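Local coordinates for protein adenylation domain (Streptomyces sp., PDB 5N9W) that is an adenylation domain of the AMP-binding (ANL) superfamily, with a large N-terminal part followed by a smaller C-terminal domain, at residues G47-W52 and N80-M85; A84-L89 and E217-L222. All coordinates share one frame; numbering follows the deposited sequence.

Overall arrangement
Contacts 1 and 2 use overlapping parts of one helix, 79-90, sharing A84 and M85, in the N-terminal part of an AMP-binding fold. Contact 1 sets 80-85 against helix 46-62 through 47-52; contact 2 sets 84-89 against 217-222 of helix 213-222. Both are buried. Their centres lie about 8 Å apart, and about 23 Å (contact 1) and 16 Å (contact 2) from the centre of the chain, on the same side of it. They meet where L49 CD2 lies 3.7 Å from L86 CD1 and where I82 CG2 lies 4.3 Å from L222 CD2, so the two contacts join through apolar side chains. F24 of helix 20-30 adds to them, touching L49, W219 and L222.

Contact 1: residues G47-W52 and N80-M85; sequences GLLHSW and NAIAAM
W52 of 47-52 lays its indole over A83 of 80-85. From CB the side chain runs to CG anti to the backbone N, which sends the ring toward the other helix. CG is 4.1 Å from A83 CB, and at the ring fusion CD2 closes to 3.6 Å from the same methyl. A83 CB sits over the centre of the six-membered ring, 11° off its normal, a CH-pi contact. At the far rim the indole meets N80: OD1 lies in the ring plane at the edge, 3.1 Å from W52 CH2 and equally near CZ2, and the amide plane stands 83° from the ring. The N-H groups are held by helix 136-141, W52 NE1 bonding to V139 O and N80 ND2 to E136 OE2, which would limit rotation of indole and amide. This is helix-helix packing in the N-terminal part of the AMP-binding fold: the segments cross at -58° with axes 9.6 Å apart. One turn back, L49 reaches in with its branches, CD1 lying 4.2 Å from A83 CB and CD2 4.3 Å from I82 CG2. Beyond them strand 35-39 takes up the packing, A36 and L37 touching L49 and L37 touching I82.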
loop_
_atom_site.group_PDB
_atom_site.type_symbol
_atom_site.label_atom_id
_atom_site.label_comp_id
_atom_site.label_asym_id
_atom_site.label_seq_id
_atom_site.Cartn_x
_atom_site.Cartn_y
_atom_site.Cartn_z
ATOM N N GLY A 47 -9.692 -26.259 -0.358
ATOM C CA GLY A 47 -9.740 -27.318 -1.357
ATOM C C GLY A 47 -10.523 -26.968 -2.607
ATOM O O GLY A 47 -10.137 -27.331 -3.706
ATOM N N LEU A 48 -11.631 -26.260 -2.451
ATOM C CA LEU A 48 -12.437 -25.862 -3.600
ATOM C C LEU A 48 -11.797 -24.687 -4.373
ATOM O O LEU A 48 -11.807 -24.660 -5.608
ATOM C CB LEU A 48 -13.857 -25.487 -3.158
ATOM C CG LEU A 48 -14.709 -24.859 -4.268
ATOM C CD1 LEU A 48 -14.989 -25.862 -5.391
ATOM C CD2 LEU A 48 -16.006 -24.251 -3.749
ATOM N N LEU A 49 -11.264 -23.714 -3.635
ATOM C CA LEU A 49 -10.509 -22.604 -4.229
ATOM C C LEU A 49 -9.337 -23.143 -5.027
ATOM O O LEU A 49 -9.120 -22.767 -6.177
ATOM C CB LEU A 49 -10.012 -21.629 -3.152
ATOM C CG LEU A 49 -9.275 -20.374 -3.634
ATOM C CD1 LEU A 49 -10.191 -19.556 -4.510
ATOM C CD2 LEU A 49 -8.762 -19.532 -2.470
ATOM N N HIS A 50 -8.584 -24.044 -4.418
ATOM C CA HIS A 50 -7.506 -24.705 -5.128
ATOM C C HIS A 50 -7.981 -25.407 -6.395
ATOM O O HIS A 50 -7.264 -25.475 -7.376
ATOM C CB HIS A 50 -6.814 -25.726 -4.233
ATOM C CG HIS A 50 -5.581 -26.314 -4.841
ATOM N ND1 HIS A 50 -5.598 -27.488 -5.558
ATOM C CD2 HIS A 50 -4.294 -25.886 -4.835
ATOM C CE1 HIS A 50 -4.372 -27.763 -5.971
ATOM N NE2 HIS A 50 -3.563 -26.807 -5.545
ATOM N N SER A 51 -9.189 -25.945 -6.375
ATOM C CA SER A 51 -9.686 -26.694 -7.518
ATOM C C SER A 51 -10.188 -25.754 -8.626
ATOM O O SER A 51 -9.951 -25.952 -9.813
ATOM C CB SER A 51 -10.801 -27.631 -7.068
ATOM O OG SER A 51 -11.534 -28.072 -8.186
ATOM N N TRP A 52 -10.913 -24.737 -8.195
ATOM C CA TRP A 52 -11.364 -23.653 -9.030
ATOM C C TRP A 52 -10.192 -22.989 -9.749
ATOM O O TRP A 52 -10.249 -22.722 -10.952
ATOM C CB TRP A 52 -12.090 -22.658 -8.162
ATOM C CG TRP A 52 -12.799 -21.612 -8.881
ATOM C CD1 TRP A 52 -12.863 -21.420 -10.233
ATOM C CD2 TRP A 52 -13.574 -20.573 -8.291
ATOM N NE1 TRP A 52 -13.637 -20.328 -10.515
ATOM C CE2 TRP A 52 -14.084 -19.783 -9.341
ATOM C CE3 TRP A 52 -13.878 -20.228 -6.979
ATOM C CZ2 TRP A 52 -14.894 -18.673 -9.108
ATOM C CZ3 TRP A 52 -14.678 -19.125 -6.747
ATOM C CH2 TRP A 52 -15.184 -18.366 -7.799
ATOM N N ASN A 80 -14.486 -14.402 -7.214
ATOM C CA ASN A 80 -14.048 -14.601 -8.591
ATOM C C ASN A 80 -12.698 -13.919 -8.845
ATOM O O ASN A 80 -11.872 -14.425 -9.604
ATOM C CB ASN A 80 -15.090 -14.071 -9.588
ATOM C CG ASN A 80 -16.438 -14.781 -9.489
ATOM O OD1 ASN A 80 -16.515 -15.988 -9.275
ATOM N ND2 ASN A 80 -17.507 -14.027 -9.667
ATOM N N ALA A 81 -12.489 -12.779 -8.190
ATOM C CA ALA A 81 -11.259 -12.026 -8.305
ATOM C C ALA A 81 -10.101 -12.796 -7.718
ATOM O O ALA A 81 -9.035 -12.838 -8.321
ATOM C CB ALA A 81 -11.388 -10.667 -7.620
ATOM N N ILE A 82 -10.276 -13.381 -6.538
ATOM C CA ILE A 82 -9.158 -14.095 -5.938
ATOM C C ILE A 82 -8.888 -15.371 -6.727
ATOM O O ILE A 82 -7.743 -15.736 -6.953
ATOM C CB ILE A 82 -9.389 -14.418 -4.451
ATOM C CG1 ILE A 82 -9.141 -13.187 -3.590
ATOM C CG2 ILE A 82 -8.432 -15.506 -3.973
ATOM C CD1 ILE A 82 -10.293 -12.276 -3.495
ATOM N N ALA A 83 -9.946 -16.034 -7.172
ATOM C CA ALA A 83 -9.797 -17.252 -7.955
ATOM C C ALA A 83 -9.091 -16.983 -9.274
ATOM O O ALA A 83 -8.157 -17.695 -9.657
ATOM C CB ALA A 83 -11.137 -17.876 -8.202
ATOM N N ALA A 84 -9.551 -15.941 -9.962
ATOM C CA ALA A 84 -8.896 -15.434 -11.169
ATOM C C ALA A 84 -7.426 -15.194 -10.952
ATOM O O ALA A 84 -6.595 -15.647 -11.731
ATOM C CB ALA A 84 -9.552 -14.157 -11.628
ATOM N N MET A 85 -7.114 -14.466 -9.893
ATOM C CA MET A 85 -5.733 -14.163 -9.558
ATOM C C MET A 85 -4.879 -15.442 -9.331
ATOM O O MET A 85 -3.728 -15.537 -9.774
ATOM C CB MET A 85 -5.720 -13.257 -8.332
ATOM C CG MET A 85 -4.361 -12.788 -7.901
ATOM S SD MET A 85 -3.701 -13.779 -6.559
ATOM C CE MET A 85 -4.799 -13.297 -5.227
#

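Contact 2: residues A84-L89 and E217-L222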
loop_
_atom_site.group_PDB
_atom_site.type_symbol
_atom_site.label_atom_id
_atom_site.label_comp_id
_atom_site.label_asym_id
_atom_site.label_seq_id
_atom_site.Cartn_x
_atom_site.Cartn_y
_atom_site.Cartn_z
ATOM N N ALA A 84 -9.551 -15.941 -9.962
ATOM C CA ALA A 84 -8.896 -15.434 -11.169
ATOM C C ALA A 84 -7.426 -15.194 -10.952
ATOM O O ALA A 84 -6.595 -15.647 -11.731
ATOM C CB ALA A 84 -9.552 -14.157 -11.628
ATOM N N MET A 85 -7.114 -14.466 -9.893
ATOM C CA MET A 85 -5.733 -14.163 -9.558
ATOM C C MET A 85 -4.879 -15.442 -9.331
ATOM O O MET A 85 -3.728 -15.537 -9.774
ATOM C CB MET A 85 -5.720 -13.257 -8.332
ATOM C CG MET A 85 -4.361 -12.788 -7.901
ATOM S SD MET A 85 -3.701 -13.779 -6.559
ATOM C CE MET A 85 -4.799 -13.297 -5.227
ATOM N N LEU A 86 -5.431 -16.425 -8.639
ATOM C CA LEU A 86 -4.685 -17.661 -8.403
ATOM C C LEU A 86 -4.537 -18.455 -9.697
ATOM O O LEU A 86 -3.490 -19.067 -9.959
ATOM C CB LEU A 86 -5.372 -18.494 -7.322
ATOM C CG LEU A 86 -5.353 -17.787 -5.973
ATOM C CD1 LEU A 86 -6.356 -18.389 -5.028
ATOM C CD2 LEU A 86 -3.948 -17.857 -5.400
ATOM N N GLY A 87 -5.597 -18.428 -10.496
ATOM C CA GLY A 87 -5.567 -18.972 -11.836
ATOM C C GLY A 87 -4.431 -18.445 -12.677
ATOM O O GLY A 87 -3.627 -19.227 -13.189
ATOM N N ILE A 88 -4.359 -17.114 -12.802
ATOM C CA ILE A 88 -3.258 -16.429 -13.494
ATOM C C ILE A 88 -1.884 -16.849 -12.990
ATOM O O ILE A 88 -0.998 -17.184 -13.769
ATOM C CB ILE A 88 -3.393 -14.890 -13.355
ATOM C CG1 ILE A 88 -4.614 -14.369 -14.100
ATOM C CG2 ILE A 88 -2.161 -14.188 -13.867
ATOM C CD1 ILE A 88 -5.292 -13.260 -13.381
ATOM N N LEU A 89 -1.701 -16.829 -11.683
ATOM C CA LEU A 89 -0.426 -17.243 -11.114
ATOM C C LEU A 89 -0.079 -18.693 -11.470
ATOM O O LEU A 89 1.048 -18.993 -11.870
ATOM C CB LEU A 89 -0.435 -17.049 -9.587
ATOM C CG LEU A 89 -0.531 -15.577 -9.161
ATOM C CD1 LEU A 89 -0.470 -15.412 -7.659
ATOM C CD2 LEU A 89 0.582 -14.768 -9.830
ATOM N N GLU A 217 -2.245 -8.673 2.404
ATOM C CA GLU A 217 -3.503 -9.113 2.962
ATOM C C GLU A 217 -3.850 -10.523 2.460
ATOM O O GLU A 217 -4.049 -11.448 3.244
ATOM C CB GLU A 217 -4.610 -8.116 2.615
ATOM C CG GLU A 217 -4.534 -6.871 3.470
ATOM C CD GLU A 217 -5.577 -5.826 3.134
ATOM O OE1 GLU A 217 -5.916 -5.645 1.940
ATOM O OE2 GLU A 217 -6.039 -5.160 4.079
ATOM N N ILE A 218 -3.903 -10.673 1.144
ATOM C CA ILE A 218 -4.254 -11.948 0.552
ATOM C C ILE A 218 -3.300 -13.086 0.947
ATOM O O ILE A 218 -3.750 -14.142 1.338
ATOM C CB ILE A 218 -4.320 -11.813 -0.975
ATOM C CG1 ILE A 218 -5.434 -10.850 -1.366
ATOM C CG2 ILE A 218 -4.572 -13.151 -1.620
ATOM C CD1 ILE A 218 -5.316 -10.353 -2.795
ATOM N N TRP A 219 -1.996 -12.870 0.880
ATOM C CA TRP A 219 -1.076 -13.961 1.145
ATOM C C TRP A 219 -0.712 -14.082 2.616
ATOM O O TRP A 219 -0.111 -15.064 3.032
ATOM C CB TRP A 219 0.164 -13.821 0.276
ATOM C CG TRP A 219 -0.224 -14.030 -1.117
ATOM C CD1 TRP A 219 -0.493 -13.073 -2.051
ATOM C CD2 TRP A 219 -0.483 -15.289 -1.744
ATOM N NE1 TRP A 219 -0.871 -13.662 -3.231
ATOM C CE2 TRP A 219 -0.883 -15.022 -3.068
ATOM C CE3 TRP A 219 -0.406 -16.614 -1.317
ATOM C CZ2 TRP A 219 -1.202 -16.045 -3.971
ATOM C CZ3 TRP A 219 -0.717 -17.620 -2.206
ATOM C CH2 TRP A 219 -1.108 -17.338 -3.514
ATOM N N GLY A 220 -1.094 -13.103 3.416
ATOM C CA GLY A 220 -1.093 -13.299 4.847
ATOM C C GLY A 220 -1.984 -14.496 5.197
ATOM O O GLY A 220 -1.557 -15.434 5.845
ATOM N N ALA A 221 -3.230 -14.469 4.746
ATOM C CA ALA A 221 -4.156 -15.556 5.044
ATOM C C ALA A 221 -3.815 -16.834 4.269
ATOM O O ALA A 221 -3.513 -17.835 4.869
ATOM C CB ALA A 221 -5.571 -15.127 4.751
ATOM N N LEU A 222 -3.827 -16.752 2.944
ATOM C CA LEU A 222 -3.668 -17.883 2.042
ATOM C C LEU A 222 -2.386 -18.726 2.180
ATOM O O LEU A 222 -2.330 -19.845 1.680
ATOM C CB LEU A 222 -3.780 -17.390 0.598
ATOM C CG LEU A 222 -5.146 -17.555 -0.073
ATOM C CD1 LEU A 222 -6.316 -17.164 0.821
ATOM C CD2 LEU A 222 -5.245 -16.854 -1.435
#
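The W219 indole is the flat group here, and M85, L86 and L89 of 84-89 all approach it obliquely; on one face lies CG2 of its own neighbour I218, 4.0 Å above the plane and offset toward the rim. In the AMP-binding fold this joins helix 79-90 to helix 213-222 at a crossing of -82°. With the segment axes 13.4 Å apart, long side chains fill the distance between them. M85 SD makes an oblique Met-aromatic contact with the indole, 4.3 Å from W219 CZ2. L86 and W219 run past each other in opposite directions, bringing L86 CD2 to 3.4 Å from W219 CH2. L89 passes the indole in the same manner, its CD1 3.8 Å from W219 CZ2. Helix 20-30 also reaches this cluster, with L20 and F24 touching W219 and V21 touching L89. One turn on from W219, L222 meets L86 tip to tip, its CD2 4.1 Å from L86 CD1. The M85 chain bends at chi2 (-98°) and again at chi3, which turns its methyl toward I218; the two side chains meet end to end, M85 CE lying 3.6 Å from I218 CG2 and 3.9 Å from I218 CD1.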